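Side-chain contacts in uroporphyrinogen-III C-methyltransferase (Pseudomonas denitrificans, PDB 1S4D), which catalyses the two successive S-adenosylmethionine-dependent methylations, at C-2 and C-7, that turn uroporphyrinogen III into precorrin-2 on the way to cobalamin and siroheme: residues 134-139 and 242-247; 184-189 and 230-235; 194-199 and 223-228. All blocks are in the same frame, centred on the assembly; numbering follows the deposited sequence.

Contact 1: residues 134-139 and 242-247; sequences GGLAYA and IVVVGE. With SAH (S-adenosyl-L-homocysteine), chain Q.
Leu136 drops its isobutyl fork onto two residues of strand 241-245 that face the same way, Ile242 and Val244. The tight part is at Ile242: its CG2 methyl lies 3.6 Å from Leu136 CD2 and 3.8 Å from both CG and CD1 of the leucine, so one methyl sits against the whole fork, and the two side chains cross at about a right angle. Leu136 CG stands anti to its carbonyl carbon (chi1 -66°), which carries both methyls toward the strand. Toward Val244 the fit is looser, with Leu136 CD1 4.0 Å from Val244 CB. The strand is the middle one of the mixed five-stranded sheet in the C-terminal half of this tetrapyrrole methylase, and helix 131-137 lies over one face of it; Val210 of the neighbouring strand also touches Leu136. Ile242 has a second job on its other branch. Its CG1 comes 3.5 Å from N3 of the S-adenosyl-L-homocysteine adenine, an apolar wall for the base rather than a polar grip. Everything that touches here is buried; the solvent side begins further along, where the strand has ended and partly exposed Glu247 forms a salt bridge with Arg250, well away from Leu136.

Contact 2: residues 184-189 and 230-235; sequences MAMKHI and ADVAAA. With SAH (S-adenosyl-L-homocysteine), chain Q.
Val232, on helix 225-235, packs against Met186 and Ile189 of the loop following strand 179-183, where a type I beta turn from Met186 to Ile189 leads into helix 189-198. The turn is closed by Ile189 N donating to Met186 O. Val232 spreads its two methyls between the partners: CG2, anti to the backbone N, goes to Met186, while CG1 goes to Ile189 CG2 at 4.2 Å. Met186 reaches the helix because its chain bends at chi2 (-76°) and again at chi3, which turns the terminal methyl toward the valine. Phe209 of strand 206-211 touches all three residues, so the cluster rests on the mixed sheet. The same loop begins at the cofactor product: Met184 N donates to O2' of S-adenosyl-L-homocysteine over 3.0 Å, nearly straight at 172°, and Met184 CG passes 3.3 Å from O3' of the ribose. An alanine in place of Met184 would keep the backbone bond but would probably leave the ribose without the CG methylene against it and the ligand sulfur without the thioether end of the methionine beside it. At the helix side, Met186 CE meets Val232 CG2 at 3.7 Å.

Contact 3: residues 194-199 and 223-228; sequences ANLIAG and TTLARA
The last turn of helix 189-198 comes beside the junction where strand 219-224 gives way to helix 225-235, the backbones nearest at Ile197 and Leu225 with their CA atoms 7.4 Å apart. This is the packing of one helix end on the N-terminus of another, at the outer edge of the mixed sheet, strand 219-224 being its outermost strand on that side within the chain. No hydrogen bond crosses between the two segments, and the side-chain contacts are all apolar. Leu225 buries the most surface and is held from two directions. Its CB faces Ile197, 4.1 Å from CD1, and the two side chains slide past each other in opposite directions. Its CD2 methyl meets Leu196 CD2 at 4.0 Å, and those two leucines cross at about a right angle. Leu225 CG stands anti to its carbonyl carbon (chi1 -78°), which sends CD2 inward to Leu196. Leu196 continues inward onto Trp170 and Ile173 of helix 170-176, and Val207 of strand 206-211 lies against Leu225, so this half of the contact is buried. The Ile197 half is nearer the surface. There the extended isoleucine (chi2 166°) lays its CD1 over the first peptide of the new helix, close to the carbonyl carbon of Leu225, and beyond it Ala226 is exposed, its CB a loose 4.5 Å from the same methyl. The helix start itself is capped: Thr224 holds the N-cap position, and its hydroxyl oxygen accepts a weak bond from Arg227 N, 3.4 Å from Thr224 OG1. Across the segments, Ile197 CD1 makes its closest approach to a backbone atom, Ala226 N, at 3.9 Å.

How the contacts relate
All three contacts are apolar across their segments and belong to the mixed sheet and the helices on it, but they differ in depth. Contact 1 is fully buried, contact 2 mostly so, and contact 3 runs out to an exposed rim, away from the ligand that the first two both touch. Contacts 2 and 3 share helix 225-235, contact 3 taking its start and contact 2 its later part; a probable hydrogen bond between Asp231 OD2 and Thr223 OG1 joins them. Strand 241-245 presents its other face to both: Val243 CG1 packs on Ile189 CD1, and Val245 CG1 lies 3.9 Å from Leu225 CD2. Along the chain, contact 3 nests inside contact 2, which nests inside contact 1.

Contact 1: residues 134-139 and 242-247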
# COMPACT_ATOMS: atom_id res chain seq x y z
N GLY B 134 0.02 -4.04 4.28
CA GLY B 134 -0.58 -3.99 5.60
C GLY B 134 -0.95 -5.37 6.10
O GLY B 134 -0.67 -5.69 7.25
N GLY B 135 -1.57 -6.17 5.24
CA GLY B 135 -1.85 -7.56 5.53
C GLY B 135 -0.66 -8.33 6.06
O GLY B 135 -0.75 -9.00 7.09
N LEU B 136 0.47 -8.22 5.38
CA LEU B 136 1.66 -8.94 5.81
C LEU B 136 2.20 -8.42 7.14
O LEU B 136 2.68 -9.21 7.97
CB LEU B 136 2.73 -8.94 4.71
CG LEU B 136 2.31 -9.75 3.47
CD1 LEU B 136 3.35 -9.57 2.42
CD2 LEU B 136 2.17 -11.22 3.76
N ALA B 137 2.07 -7.10 7.36
CA ALA B 137 2.34 -6.51 8.67
C ALA B 137 1.58 -7.22 9.79
O ALA B 137 2.13 -7.43 10.90
CB ALA B 137 2.04 -5.04 8.68
N TYR B 138 0.33 -7.60 9.53
CA TYR B 138 -0.44 -8.26 10.61
C TYR B 138 0.02 -9.70 10.87
O TYR B 138 -0.45 -10.31 11.82
CB TYR B 138 -1.95 -8.23 10.35
CG TYR B 138 -2.67 -6.98 10.80
CD1 TYR B 138 -2.28 -5.71 10.31
CD2 TYR B 138 -3.76 -7.06 11.67
CE1 TYR B 138 -2.96 -4.56 10.70
CE2 TYR B 138 -4.44 -5.92 12.07
CZ TYR B 138 -4.04 -4.67 11.58
OH TYR B 138 -4.73 -3.55 11.97
N ALA B 139 0.92 -10.22 10.05
CA ALA B 139 1.43 -11.57 10.23
C ALA B 139 2.85 -11.53 10.72
O ALA B 139 3.48 -12.58 10.85
CB ALA B 139 1.35 -12.39 8.92
N ILE B 242 -2.33 -13.77 0.77
CA ILE B 242 -1.19 -13.18 0.11
C ILE B 242 -0.05 -14.20 0.28
O ILE B 242 0.15 -14.71 1.38
CB ILE B 242 -0.84 -11.82 0.76
CG1 ILE B 242 -1.83 -10.74 0.31
CG2 ILE B 242 0.64 -11.44 0.52
CD1 ILE B 242 -1.52 -10.16 -1.05
N VAL B 243 0.66 -14.49 -0.81
CA VAL B 243 1.82 -15.37 -0.74
C VAL B 243 3.11 -14.57 -0.88
O VAL B 243 3.34 -13.92 -1.92
CB VAL B 243 1.82 -16.40 -1.84
CG1 VAL B 243 2.88 -17.45 -1.54
CG2 VAL B 243 0.43 -17.02 -2.01
N VAL B 244 3.94 -14.62 0.16
CA VAL B 244 5.20 -13.86 0.21
C VAL B 244 6.37 -14.82 0.16
O VAL B 244 6.41 -15.81 0.89
CB VAL B 244 5.28 -12.95 1.51
CG1 VAL B 244 5.12 -13.78 2.79
CG2 VAL B 244 6.58 -12.13 1.55
N VAL B 245 7.33 -14.50 -0.69
CA VAL B 245 8.50 -15.32 -0.89
C VAL B 245 9.73 -14.53 -0.42
O VAL B 245 9.88 -13.32 -0.72
CB VAL B 245 8.63 -15.70 -2.38
CG1 VAL B 245 9.84 -16.57 -2.62
CG2 VAL B 245 7.35 -16.41 -2.86
N GLY B 246 10.59 -15.20 0.36
CA GLY B 246 11.87 -14.63 0.75
C GLY B 246 12.16 -14.43 2.22
O GLY B 246 11.34 -14.70 3.10
N GLU B 247 13.34 -13.92 2.50
CA GLU B 247 13.91 -14.02 3.84
C GLU B 247 13.12 -13.28 4.89
O GLU B 247 13.16 -13.66 6.06
CB GLU B 247 15.40 -13.62 3.85
CG GLU B 247 16.31 -14.59 3.09
CD GLU B 247 16.28 -16.01 3.65
OE1 GLU B 247 16.21 -16.95 2.83
OE2 GLU B 247 16.33 -16.19 4.90
N SAH Q . -6.99 -4.12 -4.21
CA SAH Q . -6.79 -5.23 -3.30
CB SAH Q . -6.57 -6.51 -4.09
CG SAH Q . -7.86 -7.18 -4.55
SD SAH Q . -7.66 -8.49 -5.78
C SAH Q . -5.65 -4.95 -2.31
O SAH Q . -5.01 -3.90 -2.35
OXT SAH Q . -5.33 -5.73 -1.42
C5' SAH Q . -7.98 -9.76 -4.51
C4' SAH Q . -6.76 -10.43 -3.86
O4' SAH Q . -6.21 -9.64 -2.82
C3' SAH Q . -7.01 -11.76 -3.16
O3' SAH Q . -7.18 -12.87 -4.00
C2' SAH Q . -5.82 -11.89 -2.23
O2' SAH Q . -4.63 -12.31 -2.86
C1' SAH Q . -5.64 -10.44 -1.81
N9 SAH Q . -6.27 -10.11 -0.52
C8 SAH Q . -7.26 -9.18 -0.36
N7 SAH Q . -7.59 -9.12 0.93
C5 SAH Q . -6.85 -9.99 1.62
C6 SAH Q . -6.80 -10.31 2.98
N6 SAH Q . -7.58 -9.69 3.85
N1 SAH Q . -5.91 -11.27 3.42
C2 SAH Q . -5.08 -11.89 2.51
N3 SAH Q . -5.13 -11.57 1.16
C4 SAH Q . -6.00 -10.63 0.72

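Contact 2: residues 184-189 and 230-235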
# COMPACT_ATOMS: atom_id res chain seq x y z
N MET B 184 -3.72 -13.19 -5.61
CA MET B 184 -4.46 -14.16 -6.43
C MET B 184 -3.59 -15.26 -7.02
O MET B 184 -3.67 -15.54 -8.21
CB MET B 184 -5.23 -13.46 -7.54
CG MET B 184 -6.02 -12.25 -7.05
SD MET B 184 -6.77 -11.38 -8.40
CE MET B 184 -5.67 -9.99 -8.52
N ALA B 185 -2.81 -15.92 -6.16
CA ALA B 185 -1.82 -16.91 -6.58
C ALA B 185 -2.10 -18.28 -6.00
O ALA B 185 -1.25 -19.16 -6.06
CB ALA B 185 -0.42 -16.45 -6.18
N MET B 186 -3.29 -18.48 -5.44
CA MET B 186 -3.58 -19.75 -4.76
C MET B 186 -3.89 -20.87 -5.76
O MET B 186 -3.31 -21.93 -5.70
CB MET B 186 -4.75 -19.61 -3.78
CG MET B 186 -4.46 -18.71 -2.61
SD MET B 186 -3.42 -19.49 -1.40
CE MET B 186 -4.66 -20.42 -0.39
N LYS B 187 -4.82 -20.61 -6.66
CA LYS B 187 -5.33 -21.63 -7.55
C LYS B 187 -4.21 -22.12 -8.46
O LYS B 187 -4.19 -23.28 -8.87
CB LYS B 187 -6.51 -21.05 -8.34
CG LYS B 187 -7.31 -22.05 -9.16
CD LYS B 187 -8.05 -21.33 -10.30
CE LYS B 187 -9.17 -22.23 -10.92
NZ LYS B 187 -10.41 -22.38 -10.04
N HIS B 188 -3.26 -21.25 -8.75
CA HIS B 188 -2.16 -21.58 -9.63
C HIS B 188 -0.82 -21.62 -8.92
O HIS B 188 0.22 -21.47 -9.56
CB HIS B 188 -2.08 -20.57 -10.78
CG HIS B 188 -3.34 -20.42 -11.57
ND1 HIS B 188 -3.94 -21.47 -12.24
CD2 HIS B 188 -4.09 -19.32 -11.84
CE1 HIS B 188 -5.02 -21.03 -12.86
NE2 HIS B 188 -5.13 -19.73 -12.63
N ILE B 189 -0.82 -21.85 -7.61
CA ILE B 189 0.42 -21.93 -6.84
C ILE B 189 1.47 -22.94 -7.35
O ILE B 189 2.64 -22.60 -7.43
CB ILE B 189 0.14 -22.12 -5.32
CG1 ILE B 189 1.42 -21.83 -4.52
CG2 ILE B 189 -0.45 -23.50 -5.02
CD1 ILE B 189 1.71 -20.35 -4.40
N ALA B 230 1.94 -28.46 -2.00
CA ALA B 230 1.44 -29.55 -1.17
C ALA B 230 0.96 -29.07 0.20
O ALA B 230 -0.11 -29.47 0.69
CB ALA B 230 2.48 -30.68 -1.02
N ASP B 231 1.75 -28.19 0.81
CA ASP B 231 1.48 -27.74 2.16
C ASP B 231 0.15 -27.01 2.25
O ASP B 231 -0.64 -27.27 3.16
CB ASP B 231 2.63 -26.90 2.71
CG ASP B 231 3.77 -27.75 3.16
OD1 ASP B 231 3.61 -28.98 3.16
OD2 ASP B 231 4.87 -27.29 3.52
N VAL B 232 -0.09 -26.10 1.32
CA VAL B 232 -1.25 -25.24 1.40
C VAL B 232 -2.52 -26.07 1.22
O VAL B 232 -3.55 -25.83 1.87
CB VAL B 232 -1.16 -24.04 0.42
CG1 VAL B 232 -1.22 -24.48 -1.03
CG2 VAL B 232 -2.24 -23.03 0.71
N ALA B 233 -2.42 -27.09 0.38
CA ALA B 233 -3.54 -27.98 0.18
C ALA B 233 -3.83 -28.72 1.49
O ALA B 233 -4.96 -28.75 1.95
CB ALA B 233 -3.26 -28.95 -0.95
N ALA B 234 -2.80 -29.30 2.10
CA ALA B 234 -3.00 -30.04 3.35
C ALA B 234 -3.49 -29.15 4.51
O ALA B 234 -4.21 -29.62 5.38
CB ALA B 234 -1.75 -30.80 3.73
N ALA B 235 -3.10 -27.88 4.50
CA ALA B 235 -3.51 -26.95 5.54
C ALA B 235 -4.96 -26.54 5.37
O ALA B 235 -5.55 -26.00 6.28
CB ALA B 235 -2.62 -25.75 5.53
N SAH Q . -6.99 -4.12 -4.21
CA SAH Q . -6.79 -5.23 -3.30
CB SAH Q . -6.57 -6.51 -4.09
CG SAH Q . -7.86 -7.18 -4.55
SD SAH Q . -7.66 -8.49 -5.78
C SAH Q . -5.65 -4.95 -2.31
O SAH Q . -5.01 -3.90 -2.35
OXT SAH Q . -5.33 -5.73 -1.42
C5' SAH Q . -7.98 -9.76 -4.51
C4' SAH Q . -6.76 -10.43 -3.86
O4' SAH Q . -6.21 -9.64 -2.82
C3' SAH Q . -7.01 -11.76 -3.16
O3' SAH Q . -7.18 -12.87 -4.00
C2' SAH Q . -5.82 -11.89 -2.23
O2' SAH Q . -4.63 -12.31 -2.86
C1' SAH Q . -5.64 -10.44 -1.81
N9 SAH Q . -6.27 -10.11 -0.52
C8 SAH Q . -7.26 -9.18 -0.36
N7 SAH Q . -7.59 -9.12 0.93
C5 SAH Q . -6.85 -9.99 1.62
C6 SAH Q . -6.80 -10.31 2.98
N6 SAH Q . -7.58 -9.69 3.85
N1 SAH Q . -5.91 -11.27 3.42
C2 SAH Q . -5.08 -11.89 2.51
N3 SAH Q . -5.13 -11.57 1.16
C4 SAH Q . -6.00 -10.63 0.72

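Contact 3: residues 194-199 and 223-228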
# COMPACT_ATOMS: atom_id res chain seq x y z
N ALA B 194 6.65 -23.39 -9.45
CA ALA B 194 7.62 -24.04 -10.33
C ALA B 194 8.31 -23.00 -11.28
O ALA B 194 9.50 -23.16 -11.61
CB ALA B 194 6.96 -25.17 -11.11
N ASN B 195 7.59 -21.94 -11.67
CA ASN B 195 8.18 -20.90 -12.51
C ASN B 195 9.37 -20.29 -11.77
O ASN B 195 10.48 -20.23 -12.29
CB ASN B 195 7.19 -19.80 -12.85
CG ASN B 195 6.17 -20.21 -13.94
OD1 ASN B 195 5.11 -19.58 -14.05
ND2 ASN B 195 6.48 -21.22 -14.73
N LEU B 196 9.13 -19.91 -10.53
CA LEU B 196 10.15 -19.29 -9.71
C LEU B 196 11.35 -20.21 -9.54
O LEU B 196 12.49 -19.74 -9.62
CB LEU B 196 9.55 -18.96 -8.35
CG LEU B 196 9.10 -17.56 -7.94
CD1 LEU B 196 9.04 -16.52 -9.09
CD2 LEU B 196 7.79 -17.62 -7.12
N ILE B 197 11.12 -21.50 -9.28
CA ILE B 197 12.24 -22.44 -9.13
C ILE B 197 13.04 -22.61 -10.45
O ILE B 197 14.26 -22.73 -10.43
CB ILE B 197 11.76 -23.84 -8.55
CG1 ILE B 197 11.21 -23.69 -7.12
CG2 ILE B 197 12.89 -24.93 -8.64
CD1 ILE B 197 10.42 -24.90 -6.59
N ALA B 198 12.34 -22.63 -11.59
CA ALA B 198 13.00 -22.71 -12.90
C ALA B 198 13.82 -21.43 -13.11
O ALA B 198 14.84 -21.43 -13.81
CB ALA B 198 11.97 -22.90 -14.01
N GLY B 199 13.37 -20.36 -12.45
CA GLY B 199 14.02 -19.07 -12.51
C GLY B 199 15.19 -18.88 -11.58
O GLY B 199 15.74 -17.79 -11.52
N THR B 223 6.43 -22.37 5.11
CA THR B 223 6.70 -23.42 4.16
C THR B 223 7.91 -22.99 3.30
O THR B 223 8.61 -22.04 3.64
CB THR B 223 5.43 -23.77 3.33
OG1 THR B 223 5.66 -25.04 2.70
CG2 THR B 223 5.21 -22.83 2.14
N THR B 224 8.10 -23.63 2.15
CA THR B 224 9.16 -23.28 1.21
C THR B 224 8.57 -23.35 -0.19
O THR B 224 7.44 -23.81 -0.35
CB THR B 224 10.34 -24.26 1.31
OG1 THR B 224 9.87 -25.58 1.02
CG2 THR B 224 10.88 -24.31 2.74
N LEU B 225 9.33 -22.91 -1.20
CA LEU B 225 8.84 -22.91 -2.59
C LEU B 225 8.50 -24.34 -3.07
O LEU B 225 7.42 -24.58 -3.61
CB LEU B 225 9.85 -22.26 -3.54
CG LEU B 225 9.96 -20.73 -3.61
CD1 LEU B 225 11.14 -20.32 -4.50
CD2 LEU B 225 8.67 -20.03 -4.05
N ALA B 226 9.41 -25.28 -2.84
CA ALA B 226 9.17 -26.64 -3.27
C ALA B 226 7.92 -27.18 -2.57
O ALA B 226 7.06 -27.74 -3.24
CB ALA B 226 10.36 -27.51 -2.98
N ARG B 227 7.81 -27.01 -1.26
CA ARG B 227 6.72 -27.62 -0.50
C ARG B 227 5.41 -26.82 -0.52
O ARG B 227 4.40 -27.31 -0.02
CB ARG B 227 7.11 -27.82 0.95
CG ARG B 227 8.10 -28.96 1.19
CD ARG B 227 9.05 -28.70 2.35
NE ARG B 227 8.42 -27.90 3.39
CZ ARG B 227 7.73 -28.41 4.41
NH1 ARG B 227 7.18 -27.59 5.32
NH2 ARG B 227 7.59 -29.74 4.53
N ALA B 228 5.44 -25.62 -1.08
CA ALA B 228 4.31 -24.70 -0.95
C ALA B 228 2.98 -25.28 -1.42
O ALA B 228 1.96 -25.22 -0.71
CB ALA B 228 4.61 -23.41 -1.66